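Local coordinates for alpha-L-arabinofuranosidase B (Aspergillus kawachii, PDB 6SXT), which hydrolyses terminal non-reducing alpha-L-arabinofuranosyl groups from arabinoxylan, L-arabinan and arabinogalactan, contributing to the breakdown of plant hemicellulose, at residues Thr21-Tyr26 with Phe290-Met295; Ser30-Gln35 with Ile74-Ser79; Ala110-Asn115 with Ala315-Gly320. All blocks are in the same frame, centred on the assembly; numbering follows the deposited sequence.

Starting from the N terminus, T21-Y26 opens interaction 1 just after strand 15-20. Before that loop can close, S30-Q35 meets I74-S79, so interaction 2 is a short closure lying wholly within interaction 1 along the chain. A110-N115 then opens interaction 3; F290-M295 closes interaction 1, and A315-G320 closes interaction 3, so these two long loops cross. Q78 of interaction 2 reaches the 21-26 backbone, tying the small four-stranded sheet to that loop, while the Y317 hydroxyl of interaction 3 meets T22 and E292. Interactions 1 and 3 both reach the large antiparallel sheet; interactions 2 and 3 do not touch each other.

Interaction 1: Thr21-Tyr26 with Phe290-Met295; sequences TTRALY and FYEGVM
Y291 meets T22 in two ways. Its carbonyl O lies 3.5 Å from T22 OG1, a weak hydrogen bond and not a settled one, because T22 OG1 also hydrogen-bonds S20 OG and Y317 OH. The edge of the Y291 ring, at CD1, looks at the T22 methyl CG2, while the ring's own hydroxyl goes to R226.

One residue on, E292 carries the salt bridge of the contact. Its CG sits between the backbone N and the carbonyl carbon (chi1 62°), and beyond it the chain runs extended toward R23. The arginine, itself extended from CG to NE, grips the carboxylate side-on: NE is 2.8 Å from OE1 in a nearly straight bond (167°), and NH2 is 2.9 Å from OE2, which uses its syn lone pair. The two flat groups are twisted 37° apart rather than coplanar. The Y317 hydroxyl bonds OE1, that of Y148 bonds OE2, and N311 takes R23 NH1, so the buried charges are well provided for; this would favour an ionised E292.

Strand 288-296 belongs to the large antiparallel sheet of the catalytic domain, whose family falls in the concanavalin-like clan. T21-Y26 is the irregular chain that follows strand 15-20, the neighbour of 288-296 in that sheet.

At G293 the carbonyl O faces L25 CD1 at 3.8 Å, while the other methyl of L25, CD2, rests 3.7 Å from E292 OE2, flanking the salt bridge with hydrocarbon. V294 then offers CG1 to L25 CD1 at 3.9 Å, and C5 and Y8 of helix 4-10 also pack against the valine.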
ATOM      1  N   THR A  21      -8.323   8.477  -0.243  1.00 14.03           N
ATOM      2  CA  THR A  21      -7.396   9.377  -0.926  1.00 13.06           C
ATOM      3  C   THR A  21      -7.813   9.578  -2.370  1.00 14.12           C
ATOM      4  O   THR A  21      -7.195  10.405  -3.036  1.00 14.78           O
ATOM      5  CB  THR A  21      -5.951   8.915  -0.754  1.00 13.52           C
ATOM      6  OG1 THR A  21      -5.864   7.590  -1.309  1.00 14.63           O
ATOM      7  CG2 THR A  21      -5.504   8.933   0.681  1.00 14.30           C
ATOM      8  N   THR A  22      -8.758   8.799  -2.867  1.00 13.90           N
ATOM      9  CA  THR A  22      -9.185   8.882  -4.272  1.00 13.40           C
ATOM     10  C   THR A  22     -10.380   9.802  -4.474  1.00 13.91           C
ATOM     11  O   THR A  22     -10.444  10.429  -5.538  1.00 14.66           O
ATOM     12  CB  THR A  22      -9.400   7.510  -4.882  1.00 15.73           C
ATOM     13  OG1 THR A  22     -10.500   6.931  -4.194  1.00 14.67           O
ATOM     14  CG2 THR A  22      -8.146   6.655  -4.788  1.00 15.15           C
ATOM     15  N   ARG A  23     -11.357   9.789  -3.570  1.00 13.76           N
ATOM     16  CA  ARG A  23     -12.630  10.495  -3.842  1.00 13.65           C
ATOM     17  C   ARG A  23     -13.397  10.834  -2.587  1.00 14.18           C
ATOM     18  O   ARG A  23     -13.230  10.220  -1.517  1.00 14.78           O
ATOM     19  CB  ARG A  23     -13.500   9.675  -4.785  1.00 14.93           C
ATOM     20  CG  ARG A  23     -13.979   8.346  -4.214  1.00 15.02           C
ATOM     21  CD  ARG A  23     -15.017   7.755  -5.146  1.00 16.17           C
ATOM     22  NE  ARG A  23     -15.557   6.495  -4.669  1.00 15.44           N
ATOM     23  CZ  ARG A  23     -16.832   6.137  -4.826  1.00 15.77           C
ATOM     24  NH1 ARG A  23     -17.710   6.927  -5.429  1.00 16.67           N
ATOM     25  NH2 ARG A  23     -17.217   4.973  -4.340  1.00 15.73           N
ATOM     26  N   ALA A  24     -14.266  11.823  -2.728  1.00 14.29           N
ATOM     27  CA  ALA A  24     -15.299  12.084  -1.729  1.00 15.19           C
ATOM     28  C   ALA A  24     -16.259  10.908  -1.629  1.00 14.61           C
ATOM     29  O   ALA A  24     -16.618  10.307  -2.686  1.00 15.44           O
ATOM     30  CB  ALA A  24     -16.063  13.347  -2.152  1.00 14.86           C
ATOM     31  N   LEU A  25     -16.707  10.610  -0.416  1.00 15.02           N
ATOM     32  CA  LEU A  25     -17.644   9.491  -0.188  1.00 14.23           C
ATOM     33  C   LEU A  25     -19.035   9.994   0.163  1.00 16.18           C
ATOM     34  O   LEU A  25     -19.928   9.172   0.432  1.00 16.04           O
ATOM     35  CB  LEU A  25     -17.045   8.585   0.889  1.00 14.49           C
ATOM     36  CG  LEU A  25     -15.722   7.952   0.476  1.00 14.78           C
ATOM     37  CD1 LEU A  25     -15.127   7.193   1.638  1.00 16.40           C
ATOM     38  CD2 LEU A  25     -15.870   7.062  -0.731  1.00 15.93           C
ATOM     39  N   TYR A  26     -19.192  11.305   0.253  1.00 16.14           N
ATOM     40  CA  TYR A  26     -20.515  11.994   0.364  1.00 15.97           C
ATOM     41  C   TYR A  26     -20.642  12.909  -0.834  1.00 17.62           C
ATOM     42  O   TYR A  26     -19.692  13.605  -1.166  1.00 16.28           O
ATOM     43  CB  TYR A  26     -20.584  12.845   1.632  1.00 16.72           C
ATOM     44  CG  TYR A  26     -20.496  12.135   2.956  1.00 16.67           C
ATOM     45  CD1 TYR A  26     -19.283  11.768   3.499  1.00 17.47           C
ATOM     46  CD2 TYR A  26     -21.637  11.934   3.713  1.00 16.79           C
ATOM     47  CE1 TYR A  26     -19.197  11.174   4.729  1.00 17.27           C
ATOM     48  CE2 TYR A  26     -21.565  11.319   4.953  1.00 17.53           C
ATOM     49  CZ  TYR A  26     -20.342  10.944   5.466  1.00 17.43           C
ATOM     50  OH  TYR A  26     -20.258  10.368   6.703  1.00 20.00           O
ATOM     51  N   PHE A 290      -4.946   0.410  -0.019  1.00 14.33           N
ATOM     52  CA  PHE A 290      -6.277   0.923   0.356  1.00 13.94           C
ATOM     53  C   PHE A 290      -6.627   2.106  -0.526  1.00 14.83           C
ATOM     54  O   PHE A 290      -5.817   3.051  -0.660  1.00 14.42           O
ATOM     55  CB  PHE A 290      -6.256   1.351   1.821  1.00 14.56           C
ATOM     56  CG  PHE A 290      -7.509   1.985   2.360  1.00 14.17           C
ATOM     57  CD1 PHE A 290      -8.457   1.233   3.013  1.00 15.33           C
ATOM     58  CD2 PHE A 290      -7.691   3.360   2.289  1.00 15.06           C
ATOM     59  CE1 PHE A 290      -9.579   1.800   3.597  1.00 14.82           C
ATOM     60  CE2 PHE A 290      -8.830   3.943   2.850  1.00 16.25           C
ATOM     61  CZ  PHE A 290      -9.771   3.159   3.515  1.00 14.36           C
ATOM     62  N   TYR A 291      -7.815   2.073  -1.128  1.00 14.13           N
ATOM     63  CA  TYR A 291      -8.278   3.212  -1.967  1.00 13.56           C
ATOM     64  C   TYR A 291      -9.374   4.014  -1.245  1.00 14.33           C
ATOM     65  O   TYR A 291      -9.395   5.255  -1.347  1.00 14.66           O
ATOM     66  CB  TYR A 291      -8.807   2.662  -3.301  1.00 12.96           C
ATOM     67  CG  TYR A 291      -7.726   2.000  -4.123  1.00 13.46           C
ATOM     68  CD1 TYR A 291      -6.734   2.714  -4.771  1.00 13.43           C
ATOM     69  CD2 TYR A 291      -7.693   0.625  -4.263  1.00 14.27           C
ATOM     70  CE1 TYR A 291      -5.751   2.102  -5.530  1.00 13.97           C
ATOM     71  CE2 TYR A 291      -6.713   0.014  -5.004  1.00 14.04           C
ATOM     72  CZ  TYR A 291      -5.745   0.730  -5.647  1.00 14.69           C
ATOM     73  OH  TYR A 291      -4.790   0.111  -6.418  1.00 15.81           O
ATOM     74  N   GLU A 292     -10.349   3.347  -0.645  1.00 13.39           N
ATOM     75  CA  GLU A 292     -11.463   3.991   0.051  1.00 13.52           C
ATOM     76  C   GLU A 292     -12.061   3.004   1.042  1.00 14.32           C
ATOM     77  O   GLU A 292     -11.921   1.783   0.834  1.00 13.98           O
ATOM     78  CB  GLU A 292     -12.549   4.489  -0.923  1.00 13.50           C
ATOM     79  CG  GLU A 292     -13.218   3.388  -1.737  1.00 13.90           C
ATOM     80  CD  GLU A 292     -14.278   3.910  -2.700  1.00 14.97           C
ATOM     81  OE1 GLU A 292     -13.861   4.500  -3.703  1.00 14.57           O
ATOM     82  OE2 GLU A 292     -15.476   3.809  -2.381  1.00 13.94           O
ATOM     83  N   GLY A 293     -12.720   3.525   2.049  1.00 13.92           N
ATOM     84  CA  GLY A 293     -13.424   2.642   2.977  1.00 13.80           C
ATOM     85  C   GLY A 293     -14.141   3.461   4.025  1.00 13.77           C
ATOM     86  O   GLY A 293     -13.870   4.653   4.192  1.00 14.23           O
ATOM     87  N   VAL A 294     -15.030   2.775   4.733  1.00 13.53           N
ATOM     88  CA  VAL A 294     -15.819   3.409   5.795  1.00 13.70           C
ATOM     89  C   VAL A 294     -16.030   2.426   6.936  1.00 14.66           C
ATOM     90  O   VAL A 294     -15.937   1.215   6.737  1.00 15.91           O
ATOM     91  CB  VAL A 294     -17.159   3.938   5.311  1.00 14.16           C
ATOM     92  CG1 VAL A 294     -17.100   4.794   4.052  1.00 14.81           C
ATOM     93  CG2 VAL A 294     -18.179   2.819   5.174  1.00 15.07           C
ATOM     94  N   MET A 295     -16.471   2.995   8.065  1.00 15.04           N
ATOM     95  CA  MET A 295     -17.083   2.236   9.180  1.00 15.09           C
ATOM     96  C   MET A 295     -18.399   2.923   9.499  1.00 16.52           C
ATOM     97  O   MET A 295     -18.511   4.155   9.369  1.00 15.74           O
ATOM     98  CB  MET A 295     -16.202   2.211  10.431  1.00 15.91           C
ATOM     99  CG  MET A 295     -14.900   1.468  10.166  1.00 15.86           C
ATOM    100  SD  MET A 295     -13.735   1.667  11.551  1.00 17.76           S
ATOM    101  CE  MET A 295     -14.619   0.809  12.868  1.00 19.62           C
TER

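Interaction 2: Ser30-Gln35 with Ile74-Ser79; sequences SGALYQ and IIYDQS. With EDO (1,2-ethanediol), chain B.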
ATOM      1  N   SER A  30     -16.625  18.478   0.252  1.00 17.16           N
ATOM      2  CA  SER A  30     -15.654  19.261  -0.530  1.00 17.47           C
ATOM      3  C   SER A  30     -14.418  19.593   0.297  1.00 17.98           C
ATOM      4  O   SER A  30     -13.580  20.338  -0.240  1.00 19.43           O
ATOM      5  CB  SER A  30     -16.296  20.529  -1.096  1.00 21.43           C
ATOM      6  OG  SER A  30     -16.688  21.302  -0.037  1.00 24.04           O
ATOM      7  N   GLY A  31     -14.250  19.021   1.470  1.00 17.38           N
ATOM      8  CA  GLY A  31     -13.101  19.279   2.316  1.00 18.37           C
ATOM      9  C   GLY A  31     -11.900  18.429   1.950  1.00 16.91           C
ATOM     10  O   GLY A  31     -11.902  17.763   0.937  1.00 17.12           O
ATOM     11  N   ALA A  32     -10.882  18.497   2.800  1.00 16.74           N
ATOM     12  CA  ALA A  32      -9.634  17.777   2.559  1.00 14.92           C
ATOM     13  C   ALA A  32      -9.866  16.270   2.677  1.00 15.03           C
ATOM     14  O   ALA A  32     -10.453  15.778   3.640  1.00 15.33           O
ATOM     15  CB  ALA A  32      -8.566  18.190   3.510  1.00 16.87           C
ATOM     16  N   LEU A  33      -9.329  15.558   1.709  1.00 14.41           N
ATOM     17  CA  LEU A  33      -9.342  14.083   1.701  1.00 14.21           C
ATOM     18  C   LEU A  33      -8.130  13.537   2.432  1.00 14.10           C
ATOM     19  O   LEU A  33      -8.262  12.530   3.177  1.00 14.45           O
ATOM     20  CB  LEU A  33      -9.308  13.593   0.258  1.00 14.88           C
ATOM     21  CG  LEU A  33     -10.512  13.923  -0.607  1.00 14.92           C
ATOM     22  CD1 LEU A  33     -10.219  13.634  -2.067  1.00 14.98           C
ATOM     23  CD2 LEU A  33     -11.709  13.177  -0.141  1.00 16.58           C
ATOM     24  N   TYR A  34      -6.972  14.158   2.237  1.00 14.03           N
ATOM     25  CA  TYR A  34      -5.711  13.691   2.844  1.00 13.45           C
ATOM     26  C   TYR A  34      -4.691  14.822   2.891  1.00 14.12           C
ATOM     27  O   TYR A  34      -4.869  15.843   2.213  1.00 14.71           O
ATOM     28  CB  TYR A  34      -5.171  12.444   2.117  1.00 13.89           C
ATOM     29  CG  TYR A  34      -4.772  12.609   0.687  1.00 14.12           C
ATOM     30  CD1 TYR A  34      -5.701  12.551  -0.324  1.00 13.81           C
ATOM     31  CD2 TYR A  34      -3.434  12.755   0.315  1.00 14.01           C
ATOM     32  CE1 TYR A  34      -5.333  12.606  -1.656  1.00 13.67           C
ATOM     33  CE2 TYR A  34      -3.039  12.853  -1.034  1.00 15.56           C
ATOM     34  CZ  TYR A  34      -3.999  12.712  -2.023  1.00 13.87           C
ATOM     35  OH  TYR A  34      -3.672  12.808  -3.346  1.00 15.83           O
ATOM     36  N   GLN A  35      -3.675  14.594   3.707  1.00 14.79           N
ATOM     37  CA  GLN A  35      -2.516  15.486   3.835  1.00 14.66           C
ATOM     38  C   GLN A  35      -1.266  14.808   3.269  1.00 14.09           C
ATOM     39  O   GLN A  35      -1.074  13.609   3.492  1.00 15.07           O
ATOM     40  CB  GLN A  35      -2.381  15.893   5.277  1.00 14.80           C
ATOM     41  CG  GLN A  35      -1.295  16.956   5.471  1.00 15.20           C
ATOM     42  CD  GLN A  35      -1.000  17.200   6.926  1.00 17.63           C
ATOM     43  OE1 GLN A  35      -0.395  16.383   7.580  1.00 18.11           O
ATOM     44  NE2 GLN A  35      -1.426  18.363   7.424  1.00 18.91           N
ATOM     45  N   ILE A  74      -1.894  12.083   6.663  1.00 14.81           N
ATOM     46  CA  ILE A  74      -3.219  11.974   7.286  1.00 14.78           C
ATOM     47  C   ILE A  74      -4.196  11.550   6.203  1.00 14.24           C
ATOM     48  O   ILE A  74      -4.159  12.115   5.109  1.00 14.59           O
ATOM     49  CB  ILE A  74      -3.692  13.288   7.931  1.00 15.16           C
ATOM     50  CG1 ILE A  74      -2.621  13.912   8.837  1.00 17.58           C
ATOM     51  CG2 ILE A  74      -5.036  13.076   8.669  1.00 16.00           C
ATOM     52  CD1 ILE A  74      -3.061  15.268   9.378  1.00 18.83           C
ATOM     53  N   ILE A  75      -5.050  10.596   6.537  1.00 14.13           N
ATOM     54  CA  ILE A  75      -6.252  10.301   5.727  1.00 14.32           C
ATOM     55  C   ILE A  75      -7.414  10.834   6.560  1.00 13.86           C
ATOM     56  O   ILE A  75      -7.710  10.320   7.626  1.00 15.58           O
ATOM     57  CB  ILE A  75      -6.376   8.805   5.411  1.00 14.84           C
ATOM     58  CG1 ILE A  75      -5.099   8.238   4.752  1.00 16.57           C
ATOM     59  CG2 ILE A  75      -7.552   8.603   4.506  1.00 15.94           C
ATOM     60  CD1 ILE A  75      -4.952   6.750   4.894  1.00 19.38           C
ATOM     61  N   TYR A  76      -8.037  11.893   6.086  1.00 13.72           N
ATOM     62  CA  TYR A  76      -9.059  12.571   6.908  1.00 14.01           C
ATOM     63  C   TYR A  76     -10.358  11.776   6.938  1.00 14.98           C
ATOM     64  O   TYR A  76     -10.717  11.060   5.974  1.00 14.92           O
ATOM     65  CB  TYR A  76      -9.301  13.996   6.380  1.00 14.85           C
ATOM     66  CG  TYR A  76      -8.138  14.933   6.578  1.00 15.67           C
ATOM     67  CD1 TYR A  76      -7.750  15.321   7.847  1.00 16.76           C
ATOM     68  CD2 TYR A  76      -7.396  15.400   5.503  1.00 14.94           C
ATOM     69  CE1 TYR A  76      -6.675  16.180   8.016  1.00 17.69           C
ATOM     70  CE2 TYR A  76      -6.294  16.235   5.676  1.00 15.43           C
ATOM     71  CZ  TYR A  76      -5.947  16.640   6.944  1.00 16.26           C
ATOM     72  OH  TYR A  76      -4.884  17.511   7.143  1.00 16.31           O
ATOM     73  N   ASP A  77     -11.063  11.855   8.052  1.00 15.64           N
ATOM     74  CA  ASP A  77     -12.423  11.311   8.194  1.00 15.35           C
ATOM     75  C   ASP A  77     -13.390  12.308   7.575  1.00 15.90           C
ATOM     76  O   ASP A  77     -13.553  13.424   8.126  1.00 17.33           O
ATOM     77  CB  ASP A  77     -12.684  11.069   9.674  1.00 15.63           C
ATOM     78  CG  ASP A  77     -14.133  10.753   9.954  1.00 16.21           C
ATOM     79  OD1 ASP A  77     -14.856  10.322   9.017  1.00 15.27           O
ATOM     80  OD2 ASP A  77     -14.516  10.942  11.114  1.00 17.18           O
ATOM     81  N   GLN A  78     -14.075  11.941   6.501  1.00 14.89           N
ATOM     82  CA  GLN A  78     -15.010  12.834   5.794  1.00 15.32           C
ATOM     83  C   GLN A  78     -16.334  12.985   6.563  1.00 16.95           C
ATOM     84  O   GLN A  78     -17.147  13.840   6.181  1.00 17.45           O
ATOM     85  CB  GLN A  78     -15.286  12.332   4.378  1.00 14.88           C
ATOM     86  CG  GLN A  78     -14.031  12.158   3.579  1.00 14.88           C
ATOM     87  CD  GLN A  78     -14.316  11.590   2.214  1.00 16.02           C
ATOM     88  OE1 GLN A  78     -15.440  11.709   1.735  1.00 15.66           O
ATOM     89  NE2 GLN A  78     -13.304  10.906   1.614  1.00 14.82           N
ATOM     90  N   SER A  79     -16.591  12.167   7.583  1.00 16.01           N
ATOM     91  CA  SER A  79     -17.931  12.063   8.235  1.00 16.75           C
ATOM     92  C   SER A  79     -18.140  13.226   9.197  1.00 20.23           C
ATOM     93  O   SER A  79     -19.311  13.417   9.601  1.00 21.06           O
ATOM     94  CB  SER A  79     -18.087  10.748   8.949  1.00 17.28           C
ATOM     95  OG  SER A  79     -17.353  10.747  10.155  1.00 19.19           O
TER
HETATM   96  C1  EDO B 527       2.206  15.410  10.472  1.00 47.67           C
HETATM   97  O1  EDO B 527       0.849  15.794  10.119  1.00 39.89           O
HETATM   98  C2  EDO B 527       3.299  16.400  10.233  1.00 44.27           C
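L33 and Y34, which meet I74-Y76 on one side, both face the single residue I47 on the other: a classic beta bulge in the four-stranded antiparallel sheet of the catalytic domain. Next to it, Y76 N donates to L33 O at 3.0 Å, coming from well above the carbonyl plane (38°). Regular antiparallel pairing begins with the non-hydrogen-bonded pair Y34 and I75; in the next, hydrogen-bonded pair Q35 N reaches I74 O at 2.9 Å.

The Y76 ring lies against the 32-35 backbone. A32 CB touches Y76 CD2 at 3.6 Å, Y76 CE2 sits 3.5 Å from Y34 C, and Y76 OH is 3.5 Å from Q35 CB; I74 CG2 lies over one ring face, toward the rim. Q35 runs out extended, its CG anti to the backbone N (chi1 -173°), and crosses I74 so that Q35 OE1 comes 3.4 Å from I74 CD1. Q78 NE2 lies 3.3 Å from L33 CD2.

Q78 spends its amide on the backbone of R23 and L25; Q35 OE1 bonds T73 and a 1,2-ethanediol, probably from the crystallisation liquor. These polar ends are thus bonded outside the pairing, which itself has two backbone bonds and carbon contacts around Y76, I74 and L33.

Interaction 3: Ala110-Asn115 with Ala315-Gly320; sequences APVTLN and AKYVVG
V112, T113 and L114 pair with V319, V318 and Y317 as an antiparallel two-strand ladder, strands 111-114 and 317-319 of the large sheet in the concanavalin-like catalytic domain. The second strand follows directly on helix 302-315, and K316, the first residue to leave helical geometry, turns the chain with a positive phi. At the other end, G320 starts the arabinose-binding region.

T113 and V318 bond each other both ways: T113 N to V318 O at 2.8 Å, and V318 N to T113 O at 2.9 Å. Toward the ends the bonds are less regular. G320 N reaches P111 O at 3.0 Å and N115 N reaches K316 O at 3.0 Å, both donors standing more than 40° above the carbonyl planes. G320, with no side chain, lets its backbone come in close beside P111 and V112.

The tight side is the buried face carrying L114 and Y317. The two side chains run alongside each other, and L114 CD1 lies over one face of the tyrosine ring, 4.0 Å from its centroid and 26° off the normal, a CH-pi contact. V112 CG2 approaches the same ring obliquely, and F227 and Y291 bring further rings to it.

The opposite face, with T113 and V318, is looser and wetter. Past the end of the ladder, N115 and K316 are exposed and lie side by side, the extended lysine passing its CD 3.4 Å from N115 OD1. On the T113 face, V318 CB packs beside T113 OG1, which chi1 of 57° places between the backbone N and the carbonyl carbon. Each of two waters hydrogen-bonds T113 OG1; one donates to V319 O, and the other, 2.7 Å from T113 OG1, donates to K316 O at 2.8 Å.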
ATOM      1  N   ALA A 110       0.298   3.882  -5.634  1.00 13.85           N
ATOM      2  CA  ALA A 110      -0.971   3.273  -6.065  1.00 14.20           C
ATOM      3  C   ALA A 110      -1.741   4.216  -6.979  1.00 16.10           C
ATOM      4  O   ALA A 110      -2.882   4.584  -6.694  1.00 15.80           O
ATOM      5  CB  ALA A 110      -1.783   2.869  -4.878  1.00 16.43           C
ATOM      6  N   PRO A 111      -1.182   4.562  -8.133  1.00 15.08           N
ATOM      7  CA  PRO A 111      -1.904   5.381  -9.100  1.00 14.87           C
ATOM      8  C   PRO A 111      -3.064   4.580  -9.690  1.00 15.76           C
ATOM      9  O   PRO A 111      -2.932   3.388 -10.015  1.00 15.87           O
ATOM     10  CB  PRO A 111      -0.889   5.706 -10.194  1.00 15.80           C
ATOM     11  CG  PRO A 111       0.075   4.500 -10.137  1.00 17.22           C
ATOM     12  CD  PRO A 111       0.154   4.154  -8.658  1.00 15.52           C
ATOM     13  N   VAL A 112      -4.175   5.252  -9.890  1.00 14.56           N
ATOM     14  CA  VAL A 112      -5.391   4.724 -10.529  1.00 14.22           C
ATOM     15  C   VAL A 112      -5.979   5.828 -11.405  1.00 14.40           C
ATOM     16  O   VAL A 112      -5.559   6.992 -11.277  1.00 14.90           O
ATOM     17  CB  VAL A 112      -6.427   4.235  -9.509  1.00 15.32           C
ATOM     18  CG1 VAL A 112      -5.903   3.010  -8.773  1.00 16.51           C
ATOM     19  CG2 VAL A 112      -6.834   5.375  -8.583  1.00 16.72           C
ATOM     20  N   THR A 113      -6.992   5.470 -12.175  1.00 14.66           N
ATOM     21  CA  THR A 113      -7.944   6.450 -12.672  1.00 14.24           C
ATOM     22  C   THR A 113      -9.308   6.074 -12.147  1.00 15.35           C
ATOM     23  O   THR A 113      -9.610   4.863 -11.997  1.00 15.35           O
ATOM     24  CB  THR A 113      -7.945   6.651 -14.192  1.00 16.42           C
ATOM     25  OG1 THR A 113      -8.185   5.385 -14.827  1.00 17.16           O
ATOM     26  CG2 THR A 113      -6.657   7.273 -14.686  1.00 16.97           C
ATOM     27  N   LEU A 114     -10.115   7.080 -11.868  1.00 14.65           N
ATOM     28  CA  LEU A 114     -11.558   6.925 -11.549  1.00 15.93           C
ATOM     29  C   LEU A 114     -12.321   7.595 -12.689  1.00 16.45           C
ATOM     30  O   LEU A 114     -12.145   8.835 -12.867  1.00 16.22           O
ATOM     31  CB  LEU A 114     -11.890   7.558 -10.196  1.00 16.41           C
ATOM     32  CG  LEU A 114     -11.699   6.669  -8.972  1.00 18.52           C
ATOM     33  CD1 LEU A 114     -10.230   6.349  -8.748  1.00 23.56           C
ATOM     34  CD2 LEU A 114     -12.246   7.382  -7.744  1.00 21.11           C
ATOM     35  N   ASN A 115     -12.985   6.786 -13.493  1.00 17.52           N
ATOM     36  CA  ASN A 115     -13.670   7.249 -14.741  1.00 20.67           C
ATOM     37  C   ASN A 115     -12.739   8.162 -15.557  1.00 20.39           C
ATOM     38  O   ASN A 115     -13.189   9.251 -16.042  1.00 20.27           O
ATOM     39  CB  ASN A 115     -14.935   7.979 -14.394  1.00 23.61           C
ATOM     40  CG  ASN A 115     -15.956   8.015 -15.540  1.00 27.15           C
ATOM     41  OD1 ASN A 115     -15.792   7.381 -16.589  1.00 27.82           O
ATOM     42  ND2 ASN A 115     -16.978   8.805 -15.314  1.00 33.26           N
ATOM     43  N   ALA A 315     -17.860   4.445 -10.097  1.00 16.52           N
ATOM     44  CA  ALA A 315     -16.633   5.263  -9.952  1.00 16.82           C
ATOM     45  C   ALA A 315     -15.573   4.834 -10.962  1.00 16.86           C
ATOM     46  O   ALA A 315     -14.642   5.629 -11.214  1.00 17.69           O
ATOM     47  CB  ALA A 315     -16.104   5.229  -8.558  1.00 16.82           C
ATOM     48  N   LYS A 316     -15.641   3.626 -11.504  1.00 15.40           N
ATOM     49  CA  LYS A 316     -14.788   3.134 -12.608  1.00 15.85           C
ATOM     50  C   LYS A 316     -13.295   3.209 -12.274  1.00 16.28           C
ATOM     51  O   LYS A 316     -12.499   3.884 -12.944  1.00 15.95           O
ATOM     52  CB  LYS A 316     -15.098   3.848 -13.927  1.00 18.56           C
ATOM     53  CG  LYS A 316     -16.474   3.469 -14.451  1.00 21.39           C
ATOM     54  CD  LYS A 316     -16.903   4.282 -15.662  1.00 27.65           C
ATOM     55  CE  LYS A 316     -18.218   3.741 -16.205  1.00 35.23           C
ATOM     56  NZ  LYS A 316     -18.693   4.565 -17.344  1.00 47.43           N
ATOM     57  N   TYR A 317     -12.903   2.423 -11.284  1.00 14.11           N
ATOM     58  CA  TYR A 317     -11.483   2.206 -10.947  1.00 15.41           C
ATOM     59  C   TYR A 317     -10.790   1.435 -12.067  1.00 15.49           C
ATOM     60  O   TYR A 317     -11.277   0.365 -12.491  1.00 16.32           O
ATOM     61  CB  TYR A 317     -11.344   1.389  -9.659  1.00 15.14           C
ATOM     62  CG  TYR A 317     -11.411   2.156  -8.360  1.00 14.95           C
ATOM     63  CD1 TYR A 317     -12.590   2.385  -7.717  1.00 14.56           C
ATOM     64  CD2 TYR A 317     -10.259   2.672  -7.792  1.00 15.25           C
ATOM     65  CE1 TYR A 317     -12.658   3.117  -6.533  1.00 15.36           C
ATOM     66  CE2 TYR A 317     -10.313   3.424  -6.634  1.00 14.41           C
ATOM     67  CZ  TYR A 317     -11.508   3.617  -5.967  1.00 15.19           C
ATOM     68  OH  TYR A 317     -11.520   4.353  -4.812  1.00 15.58           O
ATOM     69  N   VAL A 318      -9.677   1.959 -12.495  1.00 15.27           N
ATOM     70  CA  VAL A 318      -8.758   1.354 -13.475  1.00 16.05           C
ATOM     71  C   VAL A 318      -7.337   1.587 -12.987  1.00 15.21           C
ATOM     72  O   VAL A 318      -7.021   2.644 -12.431  1.00 15.23           O
ATOM     73  CB  VAL A 318      -8.984   1.914 -14.889  1.00 16.01           C
ATOM     74  CG1 VAL A 318      -7.987   1.308 -15.882  1.00 17.35           C
ATOM     75  CG2 VAL A 318     -10.427   1.715 -15.318  1.00 17.03           C
ATOM     76  N   VAL A 319      -6.460   0.619 -13.237  1.00 15.42           N
ATOM     77  CA  VAL A 319      -5.023   0.760 -12.923  0.50 15.69           C
ATOM     78  C   VAL A 319      -4.473   2.006 -13.616  1.00 15.65           C
ATOM     79  O   VAL A 319      -4.796   2.240 -14.792  1.00 16.54           O
ATOM     80  CB  VAL A 319      -4.289  -0.532 -13.314  0.50 19.58           C
ATOM     81  CG1 VAL A 319      -2.810  -0.327 -13.388  0.50 21.80           C
ATOM     82  CG2 VAL A 319      -4.629  -1.637 -12.325  0.50 20.00           C
ATOM     83  N   GLY A 320      -3.694   2.795 -12.887  1.00 15.14           N
ATOM     84  CA  GLY A 320      -3.030   3.981 -13.395  1.00 15.91           C
ATOM     85  C   GLY A 320      -1.587   3.700 -13.809  1.00 17.81           C
ATOM     86  O   GLY A 320      -1.076   2.601 -13.552  1.00 18.66           O
TER
HETATM   87  O   HOH W   1     -10.859   5.027 -14.906  1.00 16.94           O
HETATM   88  O   HOH W   2      -6.039   4.309 -16.118  1.00 20.29           O